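Local coordinates for LYND (Lyngbya aestuarii, PDB 4V1T), which probably uses ATP and magnesium to cyclodehydrate residues of a precursor peptide into azoline heterocycles, as a YcaO-type cyclodehydratase, at residues T4-I9 against Q49-Q54; E165-N170 against G202-L207; P378-Y383 against E640-G645; L449-E454 against K505-A510. All coordinates share one frame; numbering follows the deposited sequence.

Contact 1 of 4, residues T4-I9 against Q49-Q54; sequences TPLLQI and QYTLEQ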
loop_
_atom_site.group_PDB
_atom_site.type_symbol
_atom_site.label_atom_id
_atom_site.label_comp_id
_atom_site.label_asym_id
_atom_site.label_seq_id
_atom_site.Cartn_x
_atom_site.Cartn_y
_atom_site.Cartn_z
ATOM N N THR B 4 -22.976 46.733 1.214
ATOM C CA THR B 4 -23.604 46.198 -0.003
ATOM C C THR B 4 -22.920 44.946 -0.609
ATOM O O THR B 4 -23.153 44.633 -1.777
ATOM C CB THR B 4 -23.690 47.302 -1.090
ATOM O OG1 THR B 4 -22.381 47.801 -1.380
ATOM C CG2 THR B 4 -24.564 48.467 -0.629
ATOM N N PRO B 5 -22.094 44.209 0.174
ATOM C CA PRO B 5 -21.588 42.969 -0.426
ATOM C C PRO B 5 -22.623 41.851 -0.400
ATOM O O PRO B 5 -23.489 41.827 0.465
ATOM C CB PRO B 5 -20.394 42.611 0.460
ATOM C CG PRO B 5 -20.733 43.174 1.783
ATOM C CD PRO B 5 -21.500 44.438 1.507
ATOM N N LEU B 6 -22.525 40.931 -1.348
ATOM C CA LEU B 6 -23.474 39.835 -1.431
ATOM C C LEU B 6 -23.070 38.674 -0.526
ATOM O O LEU B 6 -21.919 38.240 -0.523
ATOM C CB LEU B 6 -23.594 39.363 -2.875
ATOM C CG LEU B 6 -24.144 40.415 -3.841
ATOM C CD1 LEU B 6 -23.980 39.937 -5.272
ATOM C CD2 LEU B 6 -25.606 40.723 -3.533
ATOM N N LEU B 7 -24.036 38.188 0.250
ATOM C CA LEU B 7 -23.823 37.057 1.141
ATOM C C LEU B 7 -24.286 35.769 0.485
ATOM O O LEU B 7 -25.265 35.751 -0.255
ATOM C CB LEU B 7 -24.574 37.260 2.452
ATOM C CG LEU B 7 -24.182 38.481 3.275
ATOM C CD1 LEU B 7 -25.116 38.600 4.462
ATOM C CD2 LEU B 7 -22.734 38.378 3.735
ATOM N N GLN B 8 -23.566 34.690 0.744
ATOM C CA GLN B 8 -23.974 33.388 0.254
ATOM C C GLN B 8 -23.297 32.266 1.026
ATOM O O GLN B 8 -22.146 32.378 1.450
ATOM C CB GLN B 8 -23.672 33.240 -1.241
ATOM C CG GLN B 8 -22.198 33.190 -1.603
ATOM C CD GLN B 8 -21.952 32.765 -3.050
ATOM O OE1 GLN B 8 -22.853 32.308 -3.755
ATOM N NE2 GLN B 8 -20.715 32.911 -3.490
ATOM N N ILE B 9 -24.038 31.184 1.221
ATOM C CA ILE B 9 -23.435 29.940 1.633
ATOM C C ILE B 9 -22.521 29.539 0.483
ATOM O O ILE B 9 -22.871 29.656 -0.692
ATOM C CB ILE B 9 -24.468 28.843 1.908
ATOM C CG1 ILE B 9 -25.431 29.272 3.019
ATOM C CG2 ILE B 9 -23.774 27.553 2.312
ATOM C CD1 ILE B 9 -24.778 29.586 4.356
ATOM N N GLN B 49 -27.903 36.269 -4.249
ATOM C CA GLN B 49 -28.708 37.345 -4.841
ATOM C C GLN B 49 -29.041 38.447 -3.830
ATOM O O GLN B 49 -29.744 39.397 -4.167
ATOM C CB GLN B 49 -30.025 36.801 -5.414
ATOM C CG GLN B 49 -29.913 35.541 -6.262
ATOM C CD GLN B 49 -31.272 35.033 -6.728
ATOM O OE1 GLN B 49 -32.227 34.965 -5.950
ATOM N NE2 GLN B 49 -31.363 34.672 -8.001
ATOM N N TYR B 50 -28.539 38.326 -2.602
ATOM C CA TYR B 50 -28.978 39.201 -1.507
ATOM C C TYR B 50 -27.837 39.790 -0.690
ATOM O O TYR B 50 -26.866 39.108 -0.359
ATOM C CB TYR B 50 -29.897 38.433 -0.559
ATOM C CG TYR B 50 -31.179 37.931 -1.185
ATOM C CD1 TYR B 50 -31.221 36.712 -1.851
ATOM C CD2 TYR B 50 -32.347 38.668 -1.097
ATOM C CE1 TYR B 50 -32.392 36.248 -2.416
ATOM C CE2 TYR B 50 -33.520 38.216 -1.658
ATOM C CZ TYR B 50 -33.535 37.005 -2.315
ATOM O OH TYR B 50 -34.701 36.547 -2.874
ATOM N N THR B 51 -27.978 41.074 -0.381
ATOM C CA THR B 51 -27.166 41.754 0.620
ATOM C C THR B 51 -27.861 41.564 1.969
ATOM O O THR B 51 -29.034 41.182 2.014
ATOM C CB THR B 51 -27.029 43.258 0.298
ATOM O OG1 THR B 51 -26.450 43.417 -1.002
ATOM C CG2 THR B 51 -26.149 43.979 1.299
ATOM N N LEU B 52 -27.141 41.805 3.063
ATOM C CA LEU B 52 -27.732 41.781 4.396
ATOM C C LEU B 52 -28.971 42.664 4.454
ATOM O O LEU B 52 -30.025 42.237 4.912
ATOM C CB LEU B 52 -26.715 42.244 5.444
ATOM C CG LEU B 52 -27.224 42.306 6.894
ATOM C CD1 LEU B 52 -27.540 40.911 7.410
ATOM C CD2 LEU B 52 -26.208 42.988 7.794
ATOM N N GLU B 53 -28.834 43.892 3.977
ATOM C CA GLU B 53 -29.936 44.842 3.956
ATOM C C GLU B 53 -31.180 44.202 3.350
ATOM O O GLU B 53 -32.278 44.305 3.893
ATOM C CB GLU B 53 -29.537 46.094 3.170
ATOM C CG GLU B 53 -28.339 46.830 3.753
ATOM C CD GLU B 53 -27.855 47.949 2.859
ATOM O OE1 GLU B 53 -28.345 48.056 1.718
ATOM O OE2 GLU B 53 -26.977 48.721 3.300
ATOM N N GLN B 54 -30.991 43.507 2.234
ATOM C CA GLN B 54 -32.102 42.913 1.503
ATOM C C GLN B 54 -32.747 41.749 2.251
ATOM O O GLN B 54 -33.958 41.564 2.187
ATOM C CB GLN B 54 -31.629 42.453 0.128
ATOM C CG GLN B 54 -31.345 43.599 -0.828
ATOM C CD GLN B 54 -30.393 43.197 -1.930
ATOM O OE1 GLN B 54 -29.187 43.392 -1.813
ATOM N NE2 GLN B 54 -30.924 42.609 -2.995
HETATM O O HOH W 1 -27.823 35.875 -0.938
#
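Two donors of a single residue grip OE1 of Gln54: Thr51 OG1 at 2.9 Å, almost along the C=O axis, and Thr51 N at 3.0 Å, from well above the carbonyl plane. Both bonds fold the Gln54 side chain back over the first turn of helix 52-58, with Thr51 at the N-cap position. The Thr51 hydroxyl stands beside its own backbone N (chi1 -58°), and this turns CG2 to segment 4-9, where it meets the carbonyl oxygen of Pro5 at 3.5 Å and Thr4 CA at 3.6 Å. An alanine here would remove OG1 and CG2, and would probably loosen both the hold on Gln54 and the packing against Thr4 and Pro5. One backbone bond joins the segments directly, Leu7 N to Tyr50 O, 3.0 Å long and nearly straight (162°). Water 1 donates to Leu7 O and accepts a weak bond from Tyr50 N. Leu7 and Leu52 lie side by side, with CD1 of Leu7 4.1 Å from CB of Leu52, and both rest on Leu72 of helix 65-78. Strand 6-9 lies between 50-51, to which it is loosely paired, and 81-83 in a small antiparallel sheet, as expected of a winged helix-turn-helix domain.

Contact 2 of 4, residues E165-N170 against G202-L207; sequences ELAKIN and GCWDCL. With ZN (zinc ion), chain K.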
loop_
_atom_site.group_PDB
_atom_site.type_symbol
_atom_site.label_atom_id
_atom_site.label_comp_id
_atom_site.label_asym_id
_atom_site.label_seq_id
_atom_site.Cartn_x
_atom_site.Cartn_y
_atom_site.Cartn_z
ATOM N N GLU B 165 19.765 23.575 -20.016
ATOM C CA GLU B 165 19.367 24.961 -19.824
ATOM C C GLU B 165 18.633 25.169 -18.489
ATOM O O GLU B 165 18.605 26.275 -17.957
ATOM C CB GLU B 165 18.471 25.431 -20.965
ATOM C CG GLU B 165 17.946 26.846 -20.749
ATOM C CD GLU B 165 17.248 27.426 -21.957
ATOM O OE1 GLU B 165 17.375 26.862 -23.066
ATOM O OE2 GLU B 165 16.571 28.465 -21.777
ATOM N N LEU B 166 18.040 24.108 -17.956
ATOM C CA LEU B 166 17.343 24.205 -16.681
ATOM C C LEU B 166 18.304 24.557 -15.548
ATOM O O LEU B 166 17.900 25.126 -14.534
ATOM C CB LEU B 166 16.601 22.910 -16.375
ATOM C CG LEU B 166 15.472 22.564 -17.349
ATOM C CD1 LEU B 166 14.898 21.203 -17.026
ATOM C CD2 LEU B 166 14.375 23.611 -17.338
ATOM N N ALA B 167 19.578 24.234 -15.729
ATOM C CA ALA B 167 20.580 24.535 -14.721
ATOM C C ALA B 167 20.716 26.044 -14.564
ATOM O O ALA B 167 20.797 26.563 -13.452
ATOM C CB ALA B 167 21.913 23.913 -15.096
ATOM N N LYS B 168 20.724 26.745 -15.693
ATOM C CA LYS B 168 20.832 28.198 -15.688
ATOM C C LYS B 168 19.568 28.839 -15.112
ATOM O O LYS B 168 19.633 29.794 -14.337
ATOM C CB LYS B 168 21.082 28.713 -17.105
ATOM C CG LYS B 168 21.272 30.216 -17.183
ATOM C CD LYS B 168 21.361 30.688 -18.624
ATOM C CE LYS B 168 21.643 32.181 -18.699
ATOM N NZ LYS B 168 23.016 32.526 -18.216
ATOM N N ILE B 169 18.413 28.327 -15.505
ATOM C CA ILE B 169 17.161 28.860 -14.993
ATOM C C ILE B 169 17.115 28.685 -13.471
ATOM O O ILE B 169 16.704 29.588 -12.736
ATOM C CB ILE B 169 15.949 28.174 -15.652
ATOM C CG1 ILE B 169 15.878 28.571 -17.127
ATOM C CG2 ILE B 169 14.652 28.549 -14.922
ATOM C CD1 ILE B 169 14.759 27.887 -17.896
ATOM N N ASN B 170 17.559 27.516 -13.020
ATOM C CA ASN B 170 17.632 27.201 -11.604
ATOM C C ASN B 170 18.585 28.141 -10.852
ATOM O O ASN B 170 18.337 28.500 -9.700
ATOM C CB ASN B 170 18.074 25.749 -11.423
ATOM C CG ASN B 170 18.060 25.311 -9.976
ATOM O OD1 ASN B 170 17.023 25.329 -9.327
ATOM N ND2 ASN B 170 19.211 24.909 -9.464
ATOM N N GLY B 202 13.466 21.757 -2.594
ATOM C CA GLY B 202 14.711 21.447 -3.256
ATOM C C GLY B 202 14.819 22.252 -4.539
ATOM O O GLY B 202 13.823 22.755 -5.038
ATOM N N CYS B 203 16.034 22.391 -5.055
ATOM C CA CYS B 203 16.257 23.079 -6.322
ATOM C C CYS B 203 16.206 22.066 -7.468
ATOM O O CYS B 203 15.979 20.868 -7.247
ATOM C CB CYS B 203 17.598 23.809 -6.279
ATOM S SG CYS B 203 19.064 22.735 -6.072
ATOM N N TRP B 204 16.394 22.536 -8.696
ATOM C CA TRP B 204 16.407 21.638 -9.842
ATOM C C TRP B 204 17.597 20.688 -9.765
ATOM O O TRP B 204 17.534 19.563 -10.256
ATOM C CB TRP B 204 16.446 22.423 -11.145
ATOM C CG TRP B 204 16.701 21.563 -12.340
ATOM C CD1 TRP B 204 15.769 20.910 -13.096
ATOM C CD2 TRP B 204 17.971 21.252 -12.903
ATOM N NE1 TRP B 204 16.392 20.205 -14.102
ATOM C CE2 TRP B 204 17.742 20.402 -14.009
ATOM C CE3 TRP B 204 19.284 21.605 -12.584
ATOM C CZ2 TRP B 204 18.779 19.910 -14.802
ATOM C CZ3 TRP B 204 20.316 21.115 -13.376
ATOM C CH2 TRP B 204 20.054 20.274 -14.471
ATOM N N ASP B 205 18.672 21.138 -9.127
ATOM C CA ASP B 205 19.856 20.314 -8.974
ATOM C C ASP B 205 19.608 19.168 -7.990
ATOM O O ASP B 205 20.150 18.067 -8.164
ATOM C CB ASP B 205 21.039 21.167 -8.505
ATOM C CG ASP B 205 22.351 20.722 -9.103
ATOM O OD1 ASP B 205 22.455 19.554 -9.519
ATOM O OD2 ASP B 205 23.278 21.551 -9.156
ATOM N N CYS B 206 18.821 19.434 -6.945
ATOM C CA CYS B 206 18.372 18.378 -6.027
ATOM C C CYS B 206 17.686 17.250 -6.801
ATOM O O CYS B 206 17.911 16.070 -6.545
ATOM C CB CYS B 206 17.397 18.921 -4.970
ATOM S SG CYS B 206 18.090 20.068 -3.762
ATOM N N LEU B 207 16.832 17.644 -7.739
ATOM C CA LEU B 207 16.101 16.705 -8.582
ATOM C C LEU B 207 17.042 16.034 -9.590
ATOM O O LEU B 207 17.030 14.809 -9.763
ATOM C CB LEU B 207 14.968 17.440 -9.304
ATOM C CG LEU B 207 14.197 16.688 -10.382
ATOM C CD1 LEU B 207 13.406 15.542 -9.786
ATOM C CD2 LEU B 207 13.279 17.631 -11.128
HETATM ZN ZN ZN K . 19.535 21.854 -4.358
#
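Helix 165-176 and the start of helix 204-213 come closest at Asn170 and Trp204, whose CA atoms are 6.0 Å apart. The second helix opens on a CxxC zinc site: Cys203, at its N-cap, and Cys206 bind the ion, and Cys311 and Cys314 complete a four-cysteine site. Cys203 and Cys206 also form a capping box through weak N-H to sulfur bonds. Leu166 crosses the Trp204 side chain at about a right angle and lays CB over one face of the indole, 3.7 Å from the centroid of the five-membered ring, a CH-pi contact. Leu166 CD1 reaches the Trp204 NE1 corner at 3.4 Å, while Ala167 CB touches CZ3 at the six-membered end, 3.7 Å away. The indole N-H itself bonds to Tyr161 O. An alanine in place of Trp204 would take away the surface on which Leu166 and Ala167 pack, and would probably loosen the zinc-bearing helix from its neighbour. Asn170 CG is anti to the backbone N (chi1 -175°), which carries the amide to the start of the second helix. There Asn170 OD1 accepts from Trp204 N at 2.9 Å, nearly straight at 170°, with the donor above the carbonyl plane.

Contact 3 of 4, residues P378-Y383 against E640-G645; sequences PLVHTY and EVNQIG. With MG (magnesium ion), chain N.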
loop_
_atom_site.group_PDB
_atom_site.type_symbol
_atom_site.label_atom_id
_atom_site.label_comp_id
_atom_site.label_asym_id
_atom_site.label_seq_id
_atom_site.Cartn_x
_atom_site.Cartn_y
_atom_site.Cartn_z
ATOM N N PRO B 378 2.877 -18.723 4.019
ATOM C CA PRO B 378 3.280 -17.964 5.204
ATOM C C PRO B 378 4.692 -18.247 5.672
ATOM O O PRO B 378 5.086 -17.711 6.708
ATOM C CB PRO B 378 2.293 -18.437 6.273
ATOM C CG PRO B 378 1.775 -19.775 5.786
ATOM C CD PRO B 378 2.277 -20.014 4.390
ATOM N N LEU B 379 5.431 -19.076 4.936
ATOM C CA LEU B 379 6.752 -19.520 5.369
ATOM C C LEU B 379 7.888 -18.813 4.643
ATOM O O LEU B 379 9.016 -18.771 5.131
ATOM C CB LEU B 379 6.886 -21.028 5.159
ATOM C CG LEU B 379 5.869 -21.851 5.940
ATOM C CD1 LEU B 379 5.706 -23.233 5.331
ATOM C CD2 LEU B 379 6.280 -21.942 7.397
ATOM N N VAL B 380 7.585 -18.259 3.478
ATOM C CA VAL B 380 8.593 -17.685 2.606
ATOM C C VAL B 380 8.208 -16.256 2.220
ATOM O O VAL B 380 7.131 -16.045 1.651
ATOM C CB VAL B 380 8.749 -18.602 1.356
ATOM C CG1 VAL B 380 9.707 -18.027 0.328
ATOM C CG2 VAL B 380 9.224 -20.004 1.778
ATOM N N HIS B 381 9.074 -15.280 2.533
ATOM C CA HIS B 381 8.827 -13.843 2.285
ATOM C C HIS B 381 10.070 -13.188 1.655
ATOM O O HIS B 381 11.069 -12.915 2.340
ATOM C CB HIS B 381 8.405 -13.167 3.615
ATOM C CG HIS B 381 7.331 -13.922 4.324
ATOM N ND1 HIS B 381 7.528 -14.620 5.499
ATOM C CD2 HIS B 381 6.043 -14.130 3.974
ATOM C CE1 HIS B 381 6.394 -15.206 5.853
ATOM N NE2 HIS B 381 5.480 -14.929 4.939
ATOM N N THR B 382 9.995 -12.988 0.328
ATOM C CA THR B 382 11.052 -12.301 -0.448
ATOM C C THR B 382 10.504 -11.160 -1.295
ATOM O O THR B 382 9.486 -11.307 -1.972
ATOM C CB THR B 382 11.837 -13.229 -1.423
ATOM O OG1 THR B 382 11.138 -13.320 -2.667
ATOM C CG2 THR B 382 12.059 -14.607 -0.858
ATOM N N TYR B 383 11.203 -10.029 -1.261
ATOM C CA TYR B 383 10.894 -8.869 -2.092
ATOM C C TYR B 383 12.073 -8.608 -3.006
ATOM O O TYR B 383 13.196 -8.999 -2.690
ATOM C CB TYR B 383 10.629 -7.626 -1.227
ATOM C CG TYR B 383 9.236 -7.541 -0.651
ATOM C CD1 TYR B 383 8.854 -8.349 0.402
ATOM C CD2 TYR B 383 8.310 -6.630 -1.147
ATOM C CE1 TYR B 383 7.583 -8.270 0.936
ATOM C CE2 TYR B 383 7.034 -6.547 -0.621
ATOM C CZ TYR B 383 6.685 -7.369 0.424
ATOM O OH TYR B 383 5.439 -7.313 0.972
ATOM N N GLU B 640 17.833 -16.616 3.626
ATOM C CA GLU B 640 18.638 -16.235 2.477
ATOM C C GLU B 640 18.593 -17.331 1.398
ATOM O O GLU B 640 18.637 -17.023 0.200
ATOM C CB GLU B 640 20.097 -15.955 2.888
ATOM C CG GLU B 640 20.798 -14.984 1.949
ATOM C CD GLU B 640 22.119 -14.481 2.482
ATOM O OE1 GLU B 640 23.132 -15.224 2.422
ATOM O OE2 GLU B 640 22.136 -13.326 2.955
ATOM N N VAL B 641 18.505 -18.600 1.810
ATOM C CA VAL B 641 18.445 -19.682 0.827
ATOM C C VAL B 641 17.090 -19.596 0.154
ATOM O O VAL B 641 16.985 -19.842 -1.047
ATOM C CB VAL B 641 18.705 -21.114 1.410
ATOM C CG1 VAL B 641 19.763 -21.087 2.492
ATOM C CG2 VAL B 641 17.451 -21.753 1.946
ATOM N N ASN B 642 16.062 -19.242 0.932
ATOM C CA ASN B 642 14.737 -18.954 0.386
ATOM C C ASN B 642 14.841 -17.873 -0.670
ATOM O O ASN B 642 14.368 -18.033 -1.795
ATOM C CB ASN B 642 13.765 -18.480 1.478
ATOM C CG ASN B 642 13.360 -19.583 2.437
ATOM O OD1 ASN B 642 13.523 -20.768 2.156
ATOM N ND2 ASN B 642 12.804 -19.190 3.581
ATOM N N GLN B 643 15.479 -16.775 -0.281
ATOM C CA GLN B 643 15.641 -15.598 -1.126
ATOM C C GLN B 643 16.329 -15.921 -2.455
ATOM O O GLN B 643 15.871 -15.512 -3.518
ATOM C CB GLN B 643 16.442 -14.545 -0.351
ATOM C CG GLN B 643 16.783 -13.278 -1.104
ATOM C CD GLN B 643 17.598 -12.320 -0.250
ATOM O OE1 GLN B 643 18.503 -12.730 0.474
ATOM N NE2 GLN B 643 17.278 -11.039 -0.323
ATOM N N ILE B 644 17.430 -16.658 -2.381
ATOM C CA ILE B 644 18.237 -16.966 -3.567
ATOM C C ILE B 644 17.592 -18.018 -4.476
ATOM O O ILE B 644 17.631 -17.893 -5.697
ATOM C CB ILE B 644 19.634 -17.480 -3.152
ATOM C CG1 ILE B 644 20.414 -16.373 -2.448
ATOM C CG2 ILE B 644 20.428 -17.972 -4.361
ATOM C CD1 ILE B 644 21.425 -16.885 -1.440
ATOM N N GLY B 645 16.994 -19.046 -3.881
ATOM C CA GLY B 645 16.696 -20.259 -4.620
ATOM C C GLY B 645 15.275 -20.578 -5.010
ATOM O O GLY B 645 15.039 -20.988 -6.147
HETATM MG MG MG N . 23.455 -11.892 3.557
HETATM O O HOH W 2 11.698 -15.987 3.214
HETATM O O HOH W 3 24.988 -13.492 3.128
HETATM O O HOH W 4 23.285 -12.932 5.389
HETATM O O HOH W 5 24.981 -10.982 4.599
#
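In the first shell, magnesium is bound by OE2 of Glu640 at 2.0 Å, by waters 3, 4 and 5, and by two further atoms of the site. Water 3 closes a small loop by donating to Glu640 OE1 at 2.6 Å, so both carboxylate oxygens serve the metal, one directly and one through its water. The Glu640 side chain leaves the helix with CG anti to the backbone N (chi1 -154°); Lys409 NZ also bonds to OE2, and Phe624 N to OE1. Two residues on, on another side of helix 630-649, Asn642 points to segment 378-383, with Gln643 next to it. Thr382 sets its methyl, CG2, against Gln643 CA at 3.7 Å, and Val380 CG2 comes to 4.1 Å from Asn642 ND2, the two side chains crossing obliquely. Water 2 bridges the segments, accepting from His381 N at 2.8 Å and, weakly, from Asn642 ND2 at 3.4 Å. Farther out, Tyr585 holds Asn642 OD1; Ser407 OG bonds to Gln643 NE2, and that side chain is about 4 Å from another magnesium and about 5 Å from ADP at the nearest atoms. The direct contact is van der Waals packing of methyls on the helix, its polar link made by water 2. Coordination by magnesium and the bond from Lys409 would be expected to keep Glu640 ionised, consistent with its place in the nucleotide pocket of a YcaO enzyme.

Contact 4 of 4, residues L449-E454 against K505-A510; sequences LAIHPE and KYLPTA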
loop_
_atom_site.group_PDB
_atom_site.type_symbol
_atom_site.label_atom_id
_atom_site.label_comp_id
_atom_site.label_asym_id
_atom_site.label_seq_id
_atom_site.Cartn_x
_atom_site.Cartn_y
_atom_site.Cartn_z
ATOM N N LEU B 449 48.408 6.199 11.674
ATOM C CA LEU B 449 46.958 6.324 11.601
ATOM C C LEU B 449 46.438 5.704 10.303
ATOM O O LEU B 449 45.276 5.312 10.208
ATOM C CB LEU B 449 46.544 7.788 11.690
ATOM C CG LEU B 449 46.901 8.521 12.978
ATOM C CD1 LEU B 449 46.542 9.988 12.829
ATOM C CD2 LEU B 449 46.178 7.902 14.169
ATOM N N ALA B 450 47.314 5.630 9.309
ATOM C CA ALA B 450 46.978 5.052 8.017
ATOM C C ALA B 450 46.916 3.538 8.091
ATOM O O ALA B 450 47.701 2.915 8.803
ATOM C CB ALA B 450 47.997 5.475 6.975
ATOM N N ILE B 451 45.971 2.961 7.351
ATOM C CA ILE B 451 45.848 1.515 7.199
ATOM C C ILE B 451 46.109 1.127 5.745
ATOM O O ILE B 451 45.404 1.562 4.837
ATOM C CB ILE B 451 44.464 1.034 7.659
ATOM C CG1 ILE B 451 44.411 1.069 9.189
ATOM C CG2 ILE B 451 44.186 -0.388 7.179
ATOM C CD1 ILE B 451 43.031 1.168 9.753
ATOM N N HIS B 452 47.149 0.329 5.534
ATOM C CA HIS B 452 47.521 -0.103 4.196
ATOM C C HIS B 452 46.363 -0.911 3.603
ATOM O O HIS B 452 45.809 -1.773 4.279
ATOM C CB HIS B 452 48.795 -0.944 4.240
ATOM C CG HIS B 452 49.501 -1.048 2.927
ATOM N ND1 HIS B 452 49.032 -1.817 1.884
ATOM C CD2 HIS B 452 50.649 -0.484 2.488
ATOM C CE1 HIS B 452 49.860 -1.724 0.861
ATOM N NE2 HIS B 452 50.851 -0.922 1.203
ATOM N N PRO B 453 45.981 -0.622 2.343
ATOM C CA PRO B 453 44.844 -1.328 1.744
ATOM C C PRO B 453 44.995 -2.851 1.747
ATOM O O PRO B 453 43.997 -3.558 1.801
ATOM C CB PRO B 453 44.801 -0.778 0.311
ATOM C CG PRO B 453 46.134 -0.161 0.075
ATOM C CD PRO B 453 46.572 0.349 1.407
ATOM N N GLU B 454 46.226 -3.348 1.711
ATOM C CA GLU B 454 46.470 -4.788 1.675
ATOM C C GLU B 454 46.097 -5.485 2.975
ATOM O O GLU B 454 45.869 -6.691 2.994
ATOM C CB GLU B 454 47.938 -5.072 1.342
ATOM C CG GLU B 454 48.320 -4.672 -0.074
ATOM C CD GLU B 454 49.733 -5.095 -0.448
ATOM O OE1 GLU B 454 50.228 -6.116 0.073
ATOM O OE2 GLU B 454 50.351 -4.405 -1.273
ATOM N N LYS B 505 41.229 6.723 12.217
ATOM C CA LYS B 505 42.234 6.116 11.359
ATOM C C LYS B 505 41.937 6.521 9.919
ATOM O O LYS B 505 41.037 7.329 9.677
ATOM C CB LYS B 505 42.241 4.602 11.515
ATOM C CG LYS B 505 42.536 4.103 12.928
ATOM C CD LYS B 505 43.905 4.541 13.418
ATOM C CE LYS B 505 44.312 3.792 14.681
ATOM N NZ LYS B 505 45.106 2.573 14.373
ATOM N N TYR B 506 42.697 5.974 8.972
ATOM C CA TYR B 506 42.531 6.320 7.565
ATOM C C TYR B 506 42.651 5.111 6.644
ATOM O O TYR B 506 43.609 4.334 6.733
ATOM C CB TYR B 506 43.565 7.362 7.147
ATOM C CG TYR B 506 43.333 8.718 7.745
ATOM C CD1 TYR B 506 42.445 9.616 7.160
ATOM C CD2 TYR B 506 43.997 9.108 8.896
ATOM C CE1 TYR B 506 42.226 10.867 7.710
ATOM C CE2 TYR B 506 43.789 10.355 9.455
ATOM C CZ TYR B 506 42.903 11.231 8.864
ATOM O OH TYR B 506 42.706 12.468 9.433
ATOM N N LEU B 507 41.665 4.971 5.763
ATOM C CA LEU B 507 41.710 4.007 4.675
ATOM C C LEU B 507 41.650 4.758 3.357
ATOM O O LEU B 507 41.112 5.866 3.301
ATOM C CB LEU B 507 40.542 3.019 4.754
ATOM C CG LEU B 507 40.696 1.848 5.721
ATOM C CD1 LEU B 507 40.249 2.261 7.098
ATOM C CD2 LEU B 507 39.890 0.652 5.258
ATOM N N PRO B 508 42.180 4.146 2.274
ATOM C CA PRO B 508 41.986 4.783 0.968
ATOM C C PRO B 508 40.492 4.941 0.649
ATOM O O PRO B 508 39.706 4.043 0.924
ATOM C CB PRO B 508 42.697 3.837 -0.012
ATOM C CG PRO B 508 42.946 2.573 0.742
ATOM C CD PRO B 508 43.003 2.928 2.189
ATOM N N THR B 509 40.121 6.087 0.093
ATOM C CA THR B 509 38.740 6.378 -0.253
ATOM C C THR B 509 38.183 5.309 -1.184
ATOM O O THR B 509 36.985 5.016 -1.163
ATOM C CB THR B 509 38.622 7.773 -0.907
ATOM O OG1 THR B 509 39.210 8.761 -0.045
ATOM C CG2 THR B 509 37.180 8.145 -1.145
ATOM N N ALA B 510 39.061 4.707 -1.981
ATOM C CA ALA B 510 38.657 3.695 -2.954
ATOM C C ALA B 510 38.056 2.457 -2.291
ATOM O O ALA B 510 37.302 1.714 -2.923
ATOM C CB ALA B 510 39.843 3.309 -3.824
#
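Ile451 CG1 lies anti to the carbonyl carbon (chi1 -74°) and CD1 continues outward (chi2 157°), which brings CD1 to both Lys505 and Leu507. The loop 449-454 runs beside the edge of strand 503-508, their directions 31° apart, and is joined to it by a single beta bridge of Ala450 with Tyr506 at the border of the six-stranded antiparallel sheet. Tyr506 supplies both backbone bonds: its N donates to Leu449 O at 2.9 Å, from above the carbonyl plane, and its O accepts from Ile451 N at 2.8 Å, nearly along the C=O axis. Ile451 CD1 sits 3.9 Å from Lys505 CB and 4.0 Å from Leu507 CD1; it lies alongside Leu507 but crosses Lys505 at about a right angle, and all three residues rest on Leu716 of strand 716-719. On the ring side, Leu449 CB meets the edge of the Tyr506 ring at CD2, 4.0 Å away. Past the bridge, Pro453 CB packs on Pro508 CG at 3.9 Å. His452 faces away from the strand and caps the turn leading into helix 454-457, its ND1 accepting from Glu454 N, 3.2 Å away and in the plane of the imidazole.

The four contacts mark separate parts of an elongated chain. Contact 1, in the winged helix-turn-helix domain, comes first, its centre about 55 Å from the centre of the chain. Contact 2 follows at the zinc site, where helices 165-176 and 204-213 meet; its centre is about 49 Å from that of contact 1. Contacts 3 and 4 belong to the C-terminal YcaO part, about 37 Å apart between centres, and both segments of contact 4 fall within the span between 378-383 and 640-645. Contact 3 joins strand 381-385 to helix 630-649 at the nucleotide site, whereas contact 4 borders the sheet containing strand 503-508. None touches another, so zinc-bound structure and magnesium chemistry occupy distinct regions.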